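Local coordinates for carbohydrate esterase family 2 (CE2) (Chaetomium olivicolor, PDB 4XVH), which probably removes acetyl groups from xylan and related polysaccharides, joining an SGNH-type esterase domain to a jelly-roll carbohydrate-binding domain, at residues Ile33-Val47 / Val77-Phe91. Sequence-based numbering, arbitrary orientation.
Sequences IGIASVSGTNSVDLV and VVLRRRSEPAYGSIF. With PEU (2,5,8,11,14,17,20,23,26,29,32,35,38,41,44,47,50,53,56,59,62,65,68,71,74,77,80-heptacosaoxadooctacontan-82-ol), chain C.
Two beta-arches of the N-terminal beta-sandwich meet here: 33-47 and 77-91 each pass from one sheet to the other, pairing antiparallel on both, 37-40 with 88-91 and 44-47 with 77-81. Where the strands change sheets, Asn-42 ties the layers together. Its OD1 accepts from Arg-81 NH1 at 2.8 Å, the amide and guanidinium planes turned 54° apart, while its ND2 donates to Ser-39 O at 3.1 Å. That carbonyl also takes Ser-89 N, the two donors arriving from opposite faces of its plane. Turned about CG-CD (chi3 99°), Arg-81 also donates from NH2 to Gly-88 O of its own segment. An alanine in place of Asn-42 would probably leave Arg-81 NH1 without this acceptor and Ser-39 O without its second donor. Gly-40 and Gly-88 suit their places because a CB on either would strike the facing backbone. Between the sheets, Val-44 suits the core by its branching: CG1 meets Ile-90 CD1 at 3.6 Å and CG2 meets Leu-79 CD1 at 3.5 Å. On the other face of the sheet, Asp-45 OD1 receives Arg-82 NH1 at 3.0 Å on its syn side, a salt bridge; Arg-82 NH2 turns to Asp-126. At the far end of the 37-40/88-91 pair, Ala-36 N and Ser-37 N both donate to Phe-91 O, a classic beta bulge. Just before Gly-88, Tyr-87 turns one ring face to the bound polyether, whose OAK lies 3.8 Å from CZ. Arg-81 is thus met by neutral carbonyl oxygens and Arg-82 by the carboxylates of Asp-45 and Asp-126, which probably offsets the cost of burying both charges.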
loop_
_atom_site.group_PDB
_atom_site.type_symbol
_atom_site.label_atom_id
_atom_site.label_comp_id
_atom_site.label_asym_id
_atom_site.label_seq_id
_atom_site.Cartn_x
_atom_site.Cartn_y
_atom_site.Cartn_z
ATOM N N ILE A 33 19.896 -11.502 -4.405
ATOM C CA ILE A 33 18.495 -11.838 -4.621
ATOM C C ILE A 33 18.284 -12.036 -6.098
ATOM O O ILE A 33 18.186 -11.078 -6.834
ATOM C CB ILE A 33 17.564 -10.750 -4.104
ATOM C CG1 ILE A 33 17.872 -10.450 -2.645
ATOM C CG2 ILE A 33 16.118 -11.176 -4.280
ATOM C CD1 ILE A 33 17.278 -9.158 -2.169
ATOM N N GLY A 34 18.253 -13.291 -6.537
ATOM C CA GLY A 34 18.088 -13.570 -7.946
ATOM C C GLY A 34 16.770 -13.025 -8.481
ATOM O O GLY A 34 15.791 -12.920 -7.763
ATOM N N ILE A 35 16.756 -12.684 -9.758
ATOM C CA ILE A 35 15.549 -12.227 -10.418
ATOM C C ILE A 35 15.258 -13.137 -11.597
ATOM O O ILE A 35 16.077 -13.276 -12.499
ATOM C CB ILE A 35 15.681 -10.768 -10.883
ATOM C CG1 ILE A 35 15.728 -9.852 -9.647
ATOM C CG2 ILE A 35 14.539 -10.384 -11.841
ATOM C CD1 ILE A 35 15.708 -8.376 -9.958
ATOM N N ALA A 36 14.091 -13.761 -11.572
ATOM C CA ALA A 36 13.699 -14.667 -12.630
ATOM C C ALA A 36 13.320 -13.864 -13.865
ATOM O O ALA A 36 13.765 -14.156 -14.963
ATOM C CB ALA A 36 12.548 -15.559 -12.170
ATOM N N SER A 37 12.529 -12.817 -13.672
ATOM C CA SER A 37 12.160 -11.963 -14.784
ATOM C C SER A 37 11.654 -10.645 -14.269
ATOM O O SER A 37 11.213 -10.537 -13.121
ATOM C CB SER A 37 11.085 -12.626 -15.654
ATOM O OG SER A 37 9.790 -12.521 -15.084
ATOM N N VAL A 38 11.690 -9.630 -15.116
ATOM C CA VAL A 38 11.132 -8.362 -14.694
ATOM C C VAL A 38 10.301 -7.824 -15.854
ATOM O O VAL A 38 10.643 -8.039 -17.021
ATOM C CB VAL A 38 12.235 -7.381 -14.217
ATOM C CG1 VAL A 38 13.344 -7.281 -15.216
ATOM C CG2 VAL A 38 11.662 -6.043 -13.953
ATOM N N SER A 39 9.153 -7.223 -15.545
ATOM C CA SER A 39 8.364 -6.592 -16.594
ATOM C C SER A 39 8.065 -5.144 -16.234
ATOM O O SER A 39 7.946 -4.808 -15.049
ATOM C CB SER A 39 7.068 -7.359 -16.859
ATOM O OG SER A 39 6.349 -7.590 -15.678
ATOM N N GLY A 40 7.976 -4.311 -17.272
ATOM C CA GLY A 40 7.682 -2.898 -17.134
ATOM C C GLY A 40 8.716 -2.193 -16.289
ATOM O O GLY A 40 9.909 -2.515 -16.356
ATOM N N THR A 41 8.285 -1.227 -15.490
ATOM C CA THR A 41 9.260 -0.491 -14.696
ATOM C C THR A 41 8.922 -0.706 -13.224
ATOM O O THR A 41 7.776 -0.987 -12.873
ATOM C CB THR A 41 9.306 1.036 -15.043
ATOM O OG1 THR A 41 7.984 1.573 -15.010
ATOM C CG2 THR A 41 9.950 1.306 -16.426
ATOM N N ASN A 42 9.942 -0.620 -12.381
ATOM C CA ASN A 42 9.829 -0.990 -10.973
ATOM C C ASN A 42 10.826 -0.189 -10.180
ATOM O O ASN A 42 11.818 0.271 -10.751
ATOM C CB ASN A 42 10.125 -2.482 -10.758
ATOM C CG ASN A 42 9.224 -3.372 -11.561
ATOM O OD1 ASN A 42 8.120 -3.700 -11.133
ATOM N ND2 ASN A 42 9.672 -3.740 -12.760
ATOM N N SER A 43 10.623 -0.064 -8.869
ATOM C CA SER A 43 11.752 0.357 -8.033
ATOM C C SER A 43 11.579 -0.284 -6.681
ATOM O O SER A 43 10.466 -0.610 -6.286
ATOM C CB SER A 43 11.867 1.881 -7.906
ATOM O OG SER A 43 10.785 2.441 -7.201
ATOM N N VAL A 44 12.694 -0.487 -6.004
ATOM C CA VAL A 44 12.704 -1.154 -4.728
ATOM C C VAL A 44 13.639 -0.396 -3.825
ATOM O O VAL A 44 14.567 0.289 -4.312
ATOM C CB VAL A 44 13.205 -2.641 -4.835
ATOM C CG1 VAL A 44 12.317 -3.477 -5.761
ATOM C CG2 VAL A 44 14.664 -2.657 -5.320
ATOM N N ASP A 45 13.390 -0.523 -2.525
ATOM C CA ASP A 45 14.336 -0.152 -1.473
ATOM C C ASP A 45 15.102 -1.384 -1.045
ATOM O O ASP A 45 14.473 -2.399 -0.724
ATOM C CB ASP A 45 13.613 0.401 -0.242
ATOM C CG ASP A 45 13.209 1.844 -0.377
ATOM O OD1 ASP A 45 13.526 2.486 -1.407
ATOM O OD2 ASP A 45 12.603 2.354 0.595
ATOM N N LEU A 46 16.424 -1.306 -0.967
ATOM C CA LEU A 46 17.200 -2.405 -0.384
ATOM C C LEU A 46 17.823 -1.885 0.905
ATOM O O LEU A 46 18.593 -0.902 0.866
ATOM C CB LEU A 46 18.272 -2.898 -1.376
ATOM C CG LEU A 46 19.150 -4.053 -0.872
ATOM C CD1 LEU A 46 18.354 -5.358 -0.859
ATOM C CD2 LEU A 46 20.391 -4.164 -1.747
ATOM N N VAL A 47 17.472 -2.484 2.045
ATOM C CA VAL A 47 17.939 -1.985 3.333
ATOM C C VAL A 47 18.898 -3.012 3.942
ATOM O O VAL A 47 18.530 -4.166 4.154
ATOM C CB VAL A 47 16.775 -1.690 4.310
ATOM C CG1 VAL A 47 17.307 -1.517 5.726
ATOM C CG2 VAL A 47 15.998 -0.421 3.848
ATOM N N VAL A 77 19.120 -8.236 5.515
ATOM C CA VAL A 77 18.694 -7.689 4.237
ATOM C C VAL A 77 17.169 -7.617 4.208
ATOM O O VAL A 77 16.477 -8.618 4.471
ATOM C CB VAL A 77 19.192 -8.538 3.051
ATOM C CG1 VAL A 77 18.747 -7.937 1.762
ATOM C CG2 VAL A 77 20.730 -8.667 3.084
ATOM N N VAL A 78 16.659 -6.426 3.917
ATOM C CA VAL A 78 15.219 -6.239 3.680
ATOM C C VAL A 78 15.023 -5.539 2.345
ATOM O O VAL A 78 15.565 -4.449 2.116
ATOM C CB VAL A 78 14.551 -5.426 4.803
ATOM C CG1 VAL A 78 13.056 -5.142 4.486
ATOM C CG2 VAL A 78 14.673 -6.172 6.121
ATOM N N LEU A 79 14.307 -6.202 1.447
ATOM C CA LEU A 79 13.929 -5.644 0.152
ATOM C C LEU A 79 12.448 -5.339 0.114
ATOM O O LEU A 79 11.632 -6.239 0.385
ATOM C CB LEU A 79 14.248 -6.647 -0.973
ATOM C CG LEU A 79 13.852 -6.250 -2.402
ATOM C CD1 LEU A 79 14.852 -5.234 -2.909
ATOM C CD2 LEU A 79 13.824 -7.463 -3.353
ATOM N N ARG A 80 12.086 -4.121 -0.274
ATOM C CA ARG A 80 10.681 -3.797 -0.437
ATOM C C ARG A 80 10.366 -3.006 -1.700
ATOM O O ARG A 80 11.094 -2.064 -2.031
ATOM C CB ARG A 80 10.201 -3.031 0.767
ATOM C CG ARG A 80 9.839 -3.966 1.917
ATOM C CD ARG A 80 9.287 -3.153 2.985
ATOM N NE ARG A 80 9.011 -3.852 4.243
ATOM C CZ ARG A 80 7.935 -4.595 4.493
ATOM N NH1 ARG A 80 7.062 -4.862 3.534
ATOM N NH2 ARG A 80 7.756 -5.103 5.702
ATOM N N ARG A 81 9.331 -3.398 -2.415
ATOM C CA ARG A 81 8.880 -2.705 -3.586
ATOM C C ARG A 81 8.370 -1.325 -3.225
ATOM O O ARG A 81 7.537 -1.189 -2.409
ATOM C CB ARG A 81 7.719 -3.436 -4.227
ATOM C CG ARG A 81 7.963 -4.048 -5.565
ATOM C CD ARG A 81 6.820 -4.946 -5.936
ATOM N NE ARG A 81 5.805 -4.452 -6.831
ATOM C CZ ARG A 81 6.009 -4.025 -8.054
ATOM N NH1 ARG A 81 7.212 -3.879 -8.501
ATOM N NH2 ARG A 81 5.008 -3.678 -8.791
ATOM N N ARG A 82 8.822 -0.338 -3.945
ATOM C CA ARG A 82 8.337 1.029 -3.779
ATOM C C ARG A 82 7.087 1.290 -4.636
ATOM O O ARG A 82 6.284 2.180 -4.322
ATOM C CB ARG A 82 9.426 2.032 -4.215
ATOM C CG ARG A 82 10.684 2.028 -3.363
ATOM C CD ARG A 82 11.859 2.588 -4.130
ATOM N NE ARG A 82 11.673 3.966 -4.586
ATOM C CZ ARG A 82 11.907 5.054 -3.834
ATOM N NH1 ARG A 82 12.346 4.946 -2.581
ATOM N NH2 ARG A 82 11.735 6.275 -4.353
ATOM N N SER A 83 6.977 0.551 -5.748
ATOM C CA SER A 83 6.058 0.886 -6.828
ATOM C C SER A 83 4.928 -0.120 -6.985
ATOM O O SER A 83 4.787 -1.045 -6.171
ATOM C CB SER A 83 6.828 1.007 -8.161
ATOM O OG SER A 83 7.545 -0.188 -8.438
ATOM N N GLU A 84 4.139 0.021 -8.050
ATOM C CA GLU A 84 2.848 -0.678 -8.106
ATOM C C GLU A 84 2.674 -1.516 -9.382
ATOM O O GLU A 84 3.396 -1.331 -10.360
ATOM C CB GLU A 84 1.709 0.350 -7.994
ATOM C CG GLU A 84 1.608 1.237 -9.262
ATOM C CD GLU A 84 0.470 2.241 -9.166
ATOM O OE1 GLU A 84 -0.713 1.797 -9.135
ATOM O OE2 GLU A 84 0.770 3.459 -9.093
ATOM N N PRO A 85 1.706 -2.436 -9.373
ATOM C CA PRO A 85 1.559 -3.349 -10.511
ATOM C C PRO A 85 1.319 -2.653 -11.844
ATOM O O PRO A 85 1.734 -3.183 -12.878
ATOM C CB PRO A 85 0.336 -4.204 -10.137
ATOM C CG PRO A 85 -0.034 -3.847 -8.756
ATOM C CD PRO A 85 0.904 -2.843 -8.208
ATOM N N ALA A 86 0.693 -1.483 -11.817
ATOM C CA ALA A 86 0.334 -0.815 -13.060
ATOM C C ALA A 86 1.571 -0.497 -13.894
ATOM O O ALA A 86 1.472 -0.413 -15.107
ATOM C CB ALA A 86 -0.448 0.481 -12.791
ATOM N N TYR A 87 2.721 -0.315 -13.240
ATOM C CA TYR A 87 3.948 0.048 -13.953
ATOM C C TYR A 87 4.784 -1.181 -14.312
ATOM O O TYR A 87 5.544 -1.157 -15.276
ATOM C CB TYR A 87 4.792 1.030 -13.130
ATOM C CG TYR A 87 4.250 2.448 -13.140
ATOM C CD1 TYR A 87 4.550 3.328 -14.180
ATOM C CD2 TYR A 87 3.401 2.896 -12.123
ATOM C CE1 TYR A 87 4.034 4.618 -14.195
ATOM C CE2 TYR A 87 2.885 4.198 -12.133
ATOM C CZ TYR A 87 3.206 5.049 -13.170
ATOM O OH TYR A 87 2.675 6.332 -13.160
ATOM N N GLY A 88 4.655 -2.244 -13.517
ATOM C CA GLY A 88 5.320 -3.514 -13.821
ATOM C C GLY A 88 5.405 -4.389 -12.589
ATOM O O GLY A 88 4.818 -4.068 -11.562
ATOM N N SER A 89 6.140 -5.484 -12.672
ATOM C CA SER A 89 6.387 -6.299 -11.488
ATOM C C SER A 89 7.754 -6.996 -11.572
ATOM O O SER A 89 8.395 -6.976 -12.613
ATOM C CB SER A 89 5.267 -7.322 -11.299
ATOM O OG SER A 89 5.214 -8.206 -12.394
ATOM N N ILE A 90 8.197 -7.584 -10.461
ATOM C CA ILE A 90 9.447 -8.339 -10.435
ATOM C C ILE A 90 9.158 -9.792 -10.064
ATOM O O ILE A 90 8.463 -10.054 -9.081
ATOM C CB ILE A 90 10.472 -7.745 -9.430
ATOM C CG1 ILE A 90 10.815 -6.302 -9.831
ATOM C CG2 ILE A 90 11.727 -8.623 -9.406
ATOM C CD1 ILE A 90 11.372 -5.432 -8.685
ATOM N N PHE A 91 9.638 -10.740 -10.864
ATOM C CA PHE A 91 9.496 -12.148 -10.479
ATOM C C PHE A 91 10.809 -12.637 -9.868
ATOM O O PHE A 91 11.841 -12.640 -10.549
ATOM C CB PHE A 91 9.099 -13.008 -11.680
ATOM C CG PHE A 91 7.685 -12.758 -12.173
ATOM C CD1 PHE A 91 7.384 -11.633 -12.937
ATOM C CD2 PHE A 91 6.670 -13.670 -11.897
ATOM C CE1 PHE A 91 6.071 -11.416 -13.398
ATOM C CE2 PHE A 91 5.362 -13.467 -12.359
ATOM C CZ PHE A 91 5.072 -12.344 -13.111
HETATM C CAA PEU C . 3.078 -2.978 -18.043
HETATM O OAB PEU C . 2.561 -1.713 -18.491
HETATM C CAC PEU C . 1.460 -1.855 -19.470
HETATM C CAD PEU C . 0.763 -0.588 -20.092
HETATM O OAE PEU C . 1.668 0.265 -20.835
HETATM C CAF PEU C . 2.721 0.869 -20.020
HETATM C CAG PEU C . 2.424 2.008 -19.030
HETATM O OAH PEU C . 1.418 1.799 -18.027
HETATM C CAI PEU C . 1.397 2.901 -17.076
HETATM C CAJ PEU C . 0.171 2.871 -16.155
HETATM O OAK PEU C . 0.223 3.958 -15.193
HETATM C CAL PEU C . -1.098 4.186 -14.659
HETATM C CAM PEU C . -1.172 5.320 -13.643
HETATM O OAN PEU C . -2.591 5.501 -13.461
HETATM C CAO PEU C . -2.944 6.618 -12.615
HETATM C CAP PEU C . -4.363 6.813 -13.107
HETATM O OAQ PEU C . -5.322 7.809 -12.676
HETATM C CAR PEU C . -4.933 9.218 -12.713
HETATM C CAS PEU C . -4.015 9.827 -11.623
HETATM O OAT PEU C . -4.600 9.809 -10.260
HETATM C CAU PEU C . -4.884 8.496 -9.690
HETATM C CAV PEU C . -5.513 8.603 -8.285
HETATM O OAW PEU C . -5.805 7.355 -7.608
HETATM O O HOH W 1 4.032 -6.940 -14.257
HETATM O O HOH W 2 6.154 -1.343 -10.533
HETATM O O HOH W 3 6.121 1.079 -17.065
#